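Local coordinates for NRPS (Penicillium fellutanum, PDB 6NKI), which binds NADPH dihydro-nicotinamide-adenine-dinucleotide phosphate in a Rossmann-type domain of the male sterility protein family, as part of a nonribosomal peptide synthetase, at residues A142-T147 with E211-A216; D149-L154 with I161-I166; D247-V252 with G371-A376. All coordinates share one frame; numbering follows the deposited sequence.

Contact 1 (A142-T147 with E211-A216); sequences ANVRST and EQLIGA
L213 reaches from helix 202-220 toward V144 and T147 on helix 136-156, and illustrates how neighbouring helices on one face of a Rossmann-type sheet are held side by side. The two helices flank strand 162-166 in sequence and pack against the same parallel sheet.

The two segments bury only about 145 Å² between them, and the apolar contact rests on the fork of a single leucine. CG of L213 stands anti to the backbone N (chi1 -174°), beside the carbonyl carbon, and from there the two methyls go to different partners. L213 CD1 lies 4.1 Å from V144 CG1, the side chains meeting at a slant. CD2 instead takes the methyl of T147, which runs past the leucine in the opposite sense. V144 also packs on T206, A209 and S210, one and two turns earlier on helix 202-220, while I214 turns to L226 and I228 of the sheet.

Polar links between the helices lie beside this patch. N143 ND2 is hydrogen-bonded to T206 OG1, and T147 OG1 to S210 OG. T147 can serve both kinds of contact because its first torsion (-56°) sets OG1 beside the backbone N and leaves CG2 anti to that N. The hydroxyl is thus separated from the branch that faces the leucine, where T147 CG2 stands 3.9 Å from L213 CD2.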
loop_
_atom_site.group_PDB
_atom_site.type_symbol
_atom_site.label_atom_id
_atom_site.label_comp_id
_atom_site.label_asym_id
_atom_site.label_seq_id
_atom_site.Cartn_x
_atom_site.Cartn_y
_atom_site.Cartn_z
ATOM N N ALA A 142 27.616 -2.149 -19.452
ATOM C CA ALA A 142 26.197 -1.846 -19.567
ATOM C C ALA A 142 25.636 -1.334 -18.245
ATOM O O ALA A 142 24.860 -0.369 -18.215
ATOM C CB ALA A 142 25.445 -3.084 -20.052
ATOM N N ASN A 143 26.050 -1.930 -17.126
ATOM C CA ASN A 143 25.541 -1.465 -15.846
ATOM C C ASN A 143 26.420 -0.349 -15.268
ATOM O O ASN A 143 25.934 0.748 -14.977
ATOM C CB ASN A 143 25.400 -2.641 -14.872
ATOM C CG ASN A 143 24.392 -3.660 -15.358
ATOM O OD1 ASN A 143 23.541 -3.354 -16.193
ATOM N ND2 ASN A 143 24.421 -4.850 -14.772
ATOM N N VAL A 144 27.718 -0.598 -15.117
ATOM C CA VAL A 144 28.534 0.292 -14.294
ATOM C C VAL A 144 29.165 1.451 -15.076
ATOM O O VAL A 144 29.350 2.536 -14.516
ATOM C CB VAL A 144 29.614 -0.522 -13.566
ATOM C CG1 VAL A 144 30.393 0.361 -12.572
ATOM C CG2 VAL A 144 29.011 -1.739 -12.890
ATOM N N ARG A 145 29.520 1.246 -16.343
ATOM C CA ARG A 145 30.058 2.336 -17.158
ATOM C C ARG A 145 29.003 3.405 -17.386
ATOM O O ARG A 145 29.281 4.606 -17.287
ATOM C CB ARG A 145 30.547 1.780 -18.496
ATOM C CG ARG A 145 31.109 2.768 -19.518
ATOM C CD ARG A 145 32.554 3.123 -19.274
ATOM N NE ARG A 145 33.065 3.903 -20.406
ATOM C CZ ARG A 145 34.299 4.392 -20.510
ATOM N NH1 ARG A 145 35.196 4.168 -19.558
ATOM N NH2 ARG A 145 34.642 5.087 -21.587
ATOM N N SER A 146 27.792 2.965 -17.716
ATOM C CA SER A 146 26.603 3.796 -17.771
ATOM C C SER A 146 26.517 4.670 -16.521
ATOM O O SER A 146 26.275 5.880 -16.623
ATOM C CB SER A 146 25.376 2.890 -17.954
ATOM O OG SER A 146 25.253 1.935 -16.913
ATOM N N THR A 147 26.762 4.080 -15.345
ATOM C CA THR A 147 26.721 4.853 -14.107
ATOM C C THR A 147 27.861 5.863 -14.073
ATOM O O THR A 147 27.668 7.028 -13.701
ATOM C CB THR A 147 26.768 3.912 -12.887
ATOM O OG1 THR A 147 25.699 2.946 -12.950
ATOM C CG2 THR A 147 26.640 4.695 -11.572
ATOM N N GLU A 211 26.868 1.121 -7.038
ATOM C CA GLU A 211 26.428 1.730 -5.791
ATOM C C GLU A 211 27.609 2.304 -5.015
ATOM O O GLU A 211 27.576 3.462 -4.582
ATOM C CB GLU A 211 25.650 0.684 -4.981
ATOM C CG GLU A 211 25.076 1.115 -3.649
ATOM C CD GLU A 211 24.012 0.144 -3.141
ATOM O OE1 GLU A 211 23.680 -0.818 -3.867
ATOM O OE2 GLU A 211 23.513 0.343 -2.014
ATOM N N GLN A 212 28.681 1.515 -4.861
ATOM C CA GLN A 212 29.868 1.988 -4.149
ATOM C C GLN A 212 30.556 3.121 -4.902
ATOM O O GLN A 212 31.277 3.928 -4.305
ATOM C CB GLN A 212 30.827 0.824 -3.917
ATOM C CG GLN A 212 32.039 1.221 -3.130
ATOM C CD GLN A 212 31.668 1.806 -1.783
ATOM O OE1 GLN A 212 30.770 1.308 -1.102
ATOM N NE2 GLN A 212 32.348 2.884 -1.398
ATOM N N LEU A 213 30.320 3.201 -6.208
ATOM C CA LEU A 213 30.765 4.343 -6.995
ATOM C C LEU A 213 30.030 5.622 -6.590
ATOM O O LEU A 213 30.650 6.685 -6.454
ATOM C CB LEU A 213 30.548 4.017 -8.468
ATOM C CG LEU A 213 30.995 4.879 -9.630
ATOM C CD1 LEU A 213 31.189 3.956 -10.806
ATOM C CD2 LEU A 213 29.939 5.906 -9.952
ATOM N N ILE A 214 28.699 5.536 -6.403
ATOM C CA ILE A 214 27.878 6.692 -6.018
ATOM C C ILE A 214 28.488 7.428 -4.831
ATOM O O ILE A 214 28.542 8.665 -4.803
ATOM C CB ILE A 214 26.435 6.244 -5.700
ATOM C CG1 ILE A 214 25.669 5.756 -6.932
ATOM C CG2 ILE A 214 25.641 7.385 -5.086
ATOM C CD1 ILE A 214 25.143 6.875 -7.799
ATOM N N GLY A 215 28.960 6.676 -3.832
ATOM C CA GLY A 215 29.362 7.292 -2.575
ATOM C C GLY A 215 30.531 8.248 -2.716
ATOM O O GLY A 215 30.516 9.346 -2.150
ATOM N N ALA A 216 31.563 7.843 -3.457
ATOM C CA ALA A 216 32.708 8.725 -3.656
ATOM C C ALA A 216 32.275 10.047 -4.270
ATOM O O ALA A 216 32.801 11.107 -3.909
ATOM C CB ALA A 216 33.762 8.043 -4.527
#

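Contact 2 (D149-L154 with I161-I166); sequences DILQCL and IALTYI
L163 projects from strand 162-166 into a pocket formed by I150, L151 and L154 of helix 136-156, and its course shows how one strand residue can engage slightly more than one turn of a helix. At its base, L163 CB lies 4.1 Å from L154 CD2. CG stands anti to the backbone N (chi1 177°), which carries the fork out from the strand toward the helix. There the branches part: L163 CD1 comes to 3.5 Å from I150 CG2, whereas L163 CD2 packs against L151 CD2 at 3.9 Å and also borders I150 CG2. All three helix side chains cross the leucine at about a right angle, and each meets it through one methyl.

L151 arrives by a detour. Its CB points away from the strand, and it is the outer end of the side chain that comes back to meet L163; L213 and F217 of helix 202-220 pack on it as well. Just before the strand begins, L154 crosses I161 obliquely, with L154 CG 3.9 Å from I161 CB. The tip of I161 runs on beneath the helix backbone, its CD1 4.2 Å from C153 O.

The alternation of the strand sends A162 and T164 to the other face of the sheet, where helix 276-288 packs on them. I150 also packs on I123 and H125 of strand 122-125, the neighbouring strand. The axes of the helix and strand segments approach to 10.0 Å and make an angle of 164°, nearly antiparallel. A helix returning antiparallel over its strand, between adjacent parallel strands 122-125 and 162-166, is the beta-alpha-beta crossover of the Rossmann fold.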
loop_
_atom_site.group_PDB
_atom_site.type_symbol
_atom_site.label_atom_id
_atom_site.label_comp_id
_atom_site.label_asym_id
_atom_site.label_seq_id
_atom_site.Cartn_x
_atom_site.Cartn_y
_atom_site.Cartn_z
ATOM N N ASP A 149 29.427 7.123 -16.732
ATOM C CA ASP A 149 29.062 8.157 -17.694
ATOM C C ASP A 149 28.096 9.165 -17.073
ATOM O O ASP A 149 28.189 10.369 -17.345
ATOM C CB ASP A 149 28.447 7.508 -18.939
ATOM C CG ASP A 149 29.451 6.681 -19.741
ATOM O OD1 ASP A 149 30.648 7.046 -19.767
ATOM O OD2 ASP A 149 29.035 5.654 -20.332
ATOM N N ILE A 150 27.185 8.680 -16.203
ATOM C CA ILE A 150 26.094 9.489 -15.645
ATOM C C ILE A 150 26.608 10.534 -14.651
ATOM O O ILE A 150 26.141 11.681 -14.653
ATOM C CB ILE A 150 25.005 8.573 -15.022
ATOM C CG1 ILE A 150 23.985 8.116 -16.064
ATOM C CG2 ILE A 150 24.272 9.219 -13.849
ATOM C CD1 ILE A 150 23.155 7.017 -15.582
ATOM N N LEU A 151 27.546 10.164 -13.774
ATOM C CA LEU A 151 28.118 11.178 -12.888
ATOM C C LEU A 151 28.919 12.216 -13.670
ATOM O O LEU A 151 28.913 13.402 -13.318
ATOM C CB LEU A 151 28.997 10.542 -11.817
ATOM C CG LEU A 151 28.296 9.611 -10.841
ATOM C CD1 LEU A 151 29.326 9.246 -9.790
ATOM C CD2 LEU A 151 27.036 10.263 -10.246
ATOM N N GLN A 152 29.629 11.792 -14.718
ATOM C CA GLN A 152 30.212 12.760 -15.637
ATOM C C GLN A 152 29.169 13.758 -16.093
ATOM O O GLN A 152 29.446 14.956 -16.219
ATOM C CB GLN A 152 30.794 12.068 -16.867
ATOM C CG GLN A 152 32.088 11.306 -16.680
ATOM C CD GLN A 152 32.501 10.616 -17.960
ATOM O OE1 GLN A 152 31.745 10.582 -18.935
ATOM N NE2 GLN A 152 33.712 10.081 -17.975
ATOM N N CYS A 153 27.958 13.280 -16.325
ATOM C CA CYS A 153 26.951 14.107 -16.963
ATOM C C CYS A 153 26.402 15.147 -15.986
ATOM O O CYS A 153 26.237 16.321 -16.347
ATOM C CB CYS A 153 25.848 13.197 -17.509
ATOM S SG CYS A 153 24.806 13.886 -18.804
ATOM N N LEU A 154 26.122 14.739 -14.740
ATOM C CA LEU A 154 25.753 15.706 -13.706
ATOM C C LEU A 154 26.826 16.783 -13.552
ATOM O O LEU A 154 26.521 17.981 -13.513
ATOM C CB LEU A 154 25.504 14.996 -12.362
ATOM C CG LEU A 154 24.128 14.456 -11.923
ATOM C CD1 LEU A 154 23.629 13.302 -12.787
ATOM C CD2 LEU A 154 24.156 14.015 -10.449
ATOM N N ILE A 161 21.429 18.237 -11.265
ATOM C CA ILE A 161 20.554 17.189 -11.788
ATOM C C ILE A 161 20.404 16.118 -10.719
ATOM O O ILE A 161 21.395 15.490 -10.326
ATOM C CB ILE A 161 21.095 16.538 -13.075
ATOM C CG1 ILE A 161 21.419 17.584 -14.157
ATOM C CG2 ILE A 161 20.102 15.459 -13.570
ATOM C CD1 ILE A 161 22.168 17.000 -15.330
ATOM N N ALA A 162 19.172 15.872 -10.286
ATOM C CA ALA A 162 18.927 14.788 -9.338
ATOM C C ALA A 162 19.168 13.421 -9.985
ATOM O O ALA A 162 18.687 13.145 -11.092
ATOM C CB ALA A 162 17.503 14.871 -8.787
ATOM N N LEU A 163 19.936 12.576 -9.294
ATOM C CA LEU A 163 20.147 11.186 -9.681
ATOM C C LEU A 163 19.485 10.236 -8.678
ATOM O O LEU A 163 19.551 10.448 -7.463
ATOM C CB LEU A 163 21.644 10.854 -9.779
ATOM C CG LEU A 163 21.954 9.383 -10.123
ATOM C CD1 LEU A 163 21.588 8.980 -11.552
ATOM C CD2 LEU A 163 23.377 9.036 -9.821
ATOM N N THR A 164 18.852 9.185 -9.186
ATOM C CA THR A 164 18.325 8.107 -8.343
ATOM C C THR A 164 18.667 6.797 -9.018
ATOM O O THR A 164 18.315 6.595 -10.185
ATOM C CB THR A 164 16.798 8.195 -8.107
ATOM O OG1 THR A 164 16.458 9.413 -7.444
ATOM C CG2 THR A 164 16.326 7.054 -7.251
ATOM N N TYR A 165 19.351 5.922 -8.298
ATOM C CA TYR A 165 19.826 4.674 -8.866
ATOM C C TYR A 165 19.134 3.506 -8.198
ATOM O O TYR A 165 19.074 3.422 -6.967
ATOM C CB TYR A 165 21.351 4.508 -8.725
ATOM C CG TYR A 165 21.888 3.191 -9.280
ATOM C CD1 TYR A 165 21.808 2.901 -10.637
ATOM C CD2 TYR A 165 22.520 2.263 -8.458
ATOM C CE1 TYR A 165 22.310 1.694 -11.164
ATOM C CE2 TYR A 165 23.037 1.050 -8.986
ATOM C CZ TYR A 165 22.925 0.782 -10.344
ATOM O OH TYR A 165 23.403 -0.392 -10.890
ATOM N N ILE A 166 18.677 2.577 -9.040
ATOM C CA ILE A 166 17.978 1.347 -8.583
ATOM C C ILE A 166 19.010 0.229 -8.478
ATOM O O ILE A 166 19.499 -0.215 -9.512
ATOM C CB ILE A 166 16.899 0.962 -9.604
ATOM C CG1 ILE A 166 16.020 2.149 -9.993
ATOM C CG2 ILE A 166 16.082 -0.207 -9.096
ATOM C CD1 ILE A 166 15.311 1.952 -11.309
#

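Contact 3 (D247-V252 with G371-A376); sequences DLLWRV and GCLGVA. With NDP (NADPH dihydro-nicotinamide-adenine-dinucleotide phosphate), chain B.
L373, in the loop between helices 363-369 and 389-410, points its side chain at the start of helix 248-259 and meets L248, L249 and V252 there. The case shows how a single hydrophobic residue can join an irregular loop to a helix that starts at a ligand pocket.

Apolar contacts make up the whole of the junction. CD1 of L373 lies 3.6 Å from L249 CD1, the two leucines crossing at about a right angle. L373 CD1 also meets V252 CG1 tip to tip at 4.2 Å, and L373 CD2 touches L248 CG at 4.3 Å. L249 divides its fork: while CD1 turns to the loop, CD2 sits 4.0 Å above the ring plane of W250, offset toward the rim. F233 and I235 of strand 233-235, with F322 of helix 319-330, pack on L249 as well, and M319 packs on L373.

Polar contacts hold the loop from outside the pair. G371 O accepts from N263 ND2, and V375 shares backbone hydrogen bonding with W270. G371 and G374, either side of the leucine in sequence, both have positive phi (67° and 65°).

Ligand contacts belong to D247, the N-cap residue. Its CG is anti to the backbone N (chi1 -179°), which brings the carboxylate next to the carboxamide of the bound NADPH. OD1 is modelled too close to that group for a bond type to be trusted, and the capping bond from L249 N to OD2 is weak and of doubtful geometry. D247, just before the helix, thus lines the NADPH pocket of this Rossmann-type protein, while the helix behind it packs its flank on a loop from later in the chain.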
loop_
_atom_site.group_PDB
_atom_site.type_symbol
_atom_site.label_atom_id
_atom_site.label_comp_id
_atom_site.label_asym_id
_atom_site.label_seq_id
_atom_site.Cartn_x
_atom_site.Cartn_y
_atom_site.Cartn_z
ATOM N N ASP A 247 9.729 -13.550 -15.018
ATOM C CA ASP A 247 10.203 -13.220 -13.648
ATOM C C ASP A 247 10.557 -14.510 -12.900
ATOM O O ASP A 247 9.716 -15.408 -12.832
ATOM C CB ASP A 247 9.154 -12.401 -12.892
ATOM C CG ASP A 247 9.579 -12.005 -11.492
ATOM O OD1 ASP A 247 10.545 -11.232 -11.368
ATOM O OD2 ASP A 247 8.944 -12.473 -10.544
ATOM N N LEU A 248 11.769 -14.597 -12.360
ATOM C CA LEU A 248 12.113 -15.783 -11.582
ATOM C C LEU A 248 10.933 -16.276 -10.759
ATOM O O LEU A 248 10.605 -17.467 -10.766
ATOM C CB LEU A 248 13.286 -15.478 -10.665
ATOM C CG LEU A 248 13.558 -16.583 -9.653
ATOM C CD1 LEU A 248 13.839 -17.925 -10.321
ATOM C CD2 LEU A 248 14.711 -16.172 -8.759
ATOM N N LEU A 249 10.270 -15.356 -10.063
ATOM C CA LEU A 249 9.199 -15.714 -9.143
ATOM C C LEU A 249 8.113 -16.507 -9.860
ATOM O O LEU A 249 7.810 -17.647 -9.493
ATOM C CB LEU A 249 8.624 -14.433 -8.514
ATOM C CG LEU A 249 7.668 -14.609 -7.346
ATOM C CD1 LEU A 249 8.429 -15.146 -6.138
ATOM C CD2 LEU A 249 6.923 -13.314 -7.021
ATOM N N TRP A 250 7.542 -15.923 -10.918
ATOM C CA TRP A 250 6.396 -16.541 -11.566
ATOM C C TRP A 250 6.780 -17.761 -12.390
ATOM O O TRP A 250 5.918 -18.599 -12.678
ATOM C CB TRP A 250 5.672 -15.532 -12.443
ATOM C CG TRP A 250 5.189 -14.408 -11.653
ATOM C CD1 TRP A 250 5.573 -13.102 -11.758
ATOM C CD2 TRP A 250 4.305 -14.478 -10.536
ATOM N NE1 TRP A 250 4.931 -12.341 -10.816
ATOM C CE2 TRP A 250 4.154 -13.162 -10.043
ATOM C CE3 TRP A 250 3.607 -15.521 -9.919
ATOM C CZ2 TRP A 250 3.349 -12.864 -8.968
ATOM C CZ3 TRP A 250 2.808 -15.222 -8.855
ATOM C CH2 TRP A 250 2.676 -13.896 -8.388
ATOM N N ARG A 251 8.046 -17.847 -12.817
ATOM C CA ARG A 251 8.522 -19.037 -13.508
ATOM C C ARG A 251 8.543 -20.240 -12.563
ATOM O O ARG A 251 8.235 -21.363 -12.969
ATOM C CB ARG A 251 9.910 -18.770 -14.101
ATOM C CG ARG A 251 9.965 -17.921 -15.401
ATOM C CD ARG A 251 11.434 -17.556 -15.741
ATOM N NE ARG A 251 11.570 -16.753 -16.960
ATOM C CZ ARG A 251 12.004 -17.199 -18.138
ATOM N NH1 ARG A 251 12.073 -16.364 -19.165
ATOM N NH2 ARG A 251 12.419 -18.453 -18.292
ATOM N N VAL A 252 8.881 -20.011 -11.287
ATOM C CA VAL A 252 8.807 -21.061 -10.269
ATOM C C VAL A 252 7.354 -21.364 -9.912
ATOM O O VAL A 252 6.992 -22.511 -9.639
ATOM C CB VAL A 252 9.612 -20.651 -9.022
ATOM C CG1 VAL A 252 9.433 -21.658 -7.899
ATOM C CG2 VAL A 252 11.069 -20.512 -9.374
ATOM N N GLY A 371 16.270 -25.045 -4.162
ATOM C CA GLY A 371 14.892 -24.992 -4.602
ATOM C C GLY A 371 14.033 -24.008 -3.846
ATOM O O GLY A 371 12.802 -24.066 -3.933
ATOM N N CYS A 372 14.650 -23.083 -3.125
ATOM C CA CYS A 372 13.951 -22.262 -2.155
ATOM C C CYS A 372 14.125 -20.788 -2.497
ATOM O O CYS A 372 15.240 -20.253 -2.446
ATOM C CB CYS A 372 14.436 -22.612 -0.742
ATOM S SG CYS A 372 16.184 -22.428 -0.364
ATOM N N LEU A 373 13.025 -20.158 -2.910
ATOM C CA LEU A 373 12.911 -18.712 -2.997
ATOM C C LEU A 373 13.088 -18.098 -1.607
ATOM O O LEU A 373 13.081 -18.795 -0.586
ATOM C CB LEU A 373 11.542 -18.310 -3.541
ATOM C CG LEU A 373 11.210 -18.791 -4.949
ATOM C CD1 LEU A 373 9.790 -18.407 -5.323
ATOM C CD2 LEU A 373 12.226 -18.213 -5.920
ATOM N N GLY A 374 13.245 -16.788 -1.546
ATOM C CA GLY A 374 13.273 -16.166 -0.241
ATOM C C GLY A 374 14.469 -16.573 0.613
ATOM O O GLY A 374 15.357 -17.303 0.203
ATOM N N VAL A 375 14.452 -16.084 1.855
ATOM C CA VAL A 375 15.654 -15.881 2.658
ATOM C C VAL A 375 15.357 -16.199 4.117
ATOM O O VAL A 375 14.267 -15.907 4.625
ATOM C CB VAL A 375 16.152 -14.412 2.507
ATOM C CG1 VAL A 375 17.239 -14.070 3.508
ATOM C CG2 VAL A 375 16.659 -14.156 1.093
ATOM N N ALA A 376 16.341 -16.791 4.793
ATOM C CA ALA A 376 16.221 -17.030 6.226
ATOM C C ALA A 376 16.038 -15.712 6.975
ATOM O O ALA A 376 16.666 -14.710 6.627
ATOM C CB ALA A 376 17.454 -17.756 6.755
HETATM P PA NDP B . 14.318 -6.866 -18.507
HETATM O O1A NDP B . 15.423 -7.733 -17.976
HETATM O O2A NDP B . 14.010 -6.885 -19.981
HETATM O O5B NDP B . 14.414 -5.270 -17.973
HETATM C C5B NDP B . 15.725 -4.844 -18.100
HETATM C C4B NDP B . 15.745 -3.470 -18.775
HETATM O O4B NDP B . 17.120 -3.180 -19.149
HETATM C C3B NDP B . 14.857 -3.463 -20.009
HETATM O O3B NDP B . 14.267 -2.212 -20.123
HETATM C C2B NDP B . 15.852 -3.631 -21.213
HETATM O O2B NDP B . 15.468 -3.010 -22.361
HETATM C C1B NDP B . 17.140 -2.921 -20.568
HETATM N N9A NDP B . 18.433 -3.434 -21.150
HETATM C C8A NDP B . 18.992 -4.731 -21.075
HETATM N N7A NDP B . 20.182 -4.840 -21.719
HETATM C C5A NDP B . 20.403 -3.546 -22.241
HETATM C C6A NDP B . 21.451 -2.994 -23.008
HETATM N N6A NDP B . 22.531 -3.760 -23.394
HETATM N N1A NDP B . 21.433 -1.685 -23.402
HETATM C C2A NDP B . 20.335 -0.973 -22.998
HETATM N N3A NDP B . 19.277 -1.339 -22.274
HETATM C C4A NDP B . 19.327 -2.664 -21.895
HETATM O O3 NDP B . 12.925 -7.422 -17.747
HETATM P PN NDP B . 13.214 -7.811 -16.204
HETATM O O1N NDP B . 11.931 -8.058 -15.511
HETATM O O2N NDP B . 14.361 -8.795 -16.087
HETATM O O5D NDP B . 13.885 -6.382 -15.241
HETATM C C5D NDP B . 13.041 -5.226 -15.250
HETATM C C4D NDP B . 13.017 -4.476 -13.830
HETATM O O4D NDP B . 12.421 -5.304 -12.822
HETATM C C3D NDP B . 14.444 -4.123 -13.318
HETATM O O3D NDP B . 14.541 -2.721 -13.154
HETATM C C2D NDP B . 14.628 -4.837 -11.949
HETATM O O2D NDP B . 15.051 -3.970 -10.912
HETATM C C1D NDP B . 13.231 -5.281 -11.604
HETATM N N1N NDP B . 13.116 -6.717 -11.061
HETATM C C2N NDP B . 11.916 -7.313 -11.308
HETATM C C3N NDP B . 11.643 -8.575 -10.946
HETATM C C7N NDP B . 10.274 -8.914 -11.257
HETATM O O7N NDP B . 9.668 -8.613 -12.281
HETATM N N7N NDP B . 9.608 -9.505 -10.233
HETATM C C4N NDP B . 12.661 -9.491 -10.249
HETATM C C5N NDP B . 13.900 -8.730 -9.869
HETATM C C6N NDP B . 14.100 -7.434 -10.256
HETATM P P2B NDP B . 14.761 -4.161 -23.661
HETATM O O1X NDP B . 14.314 -3.143 -24.663
HETATM O O2X NDP B . 15.959 -5.038 -24.040
HETATM O O3X NDP B . 13.709 -4.783 -22.798
#

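Contacts 1 and 2 form one continuous layer: their centres are 9 Å apart, both draw on helix 136-156, and they meet where L213 CD2 touches L151 CD1 and I214 CD1 touches L163 CD2, each at 3.4 Å. Along the chain, contact 2 falls between the two segments of contact 1. Contact 3 comes later in sequence and stands apart, its centre about 27 Å from that of contact 1 and about 32 Å from that of contact 2. NADPH lies between these regions. D247 in contact 3 lines its pocket directly, whereas the side chains of T147 and I150 remain about 12 and 11 Å from the ligand.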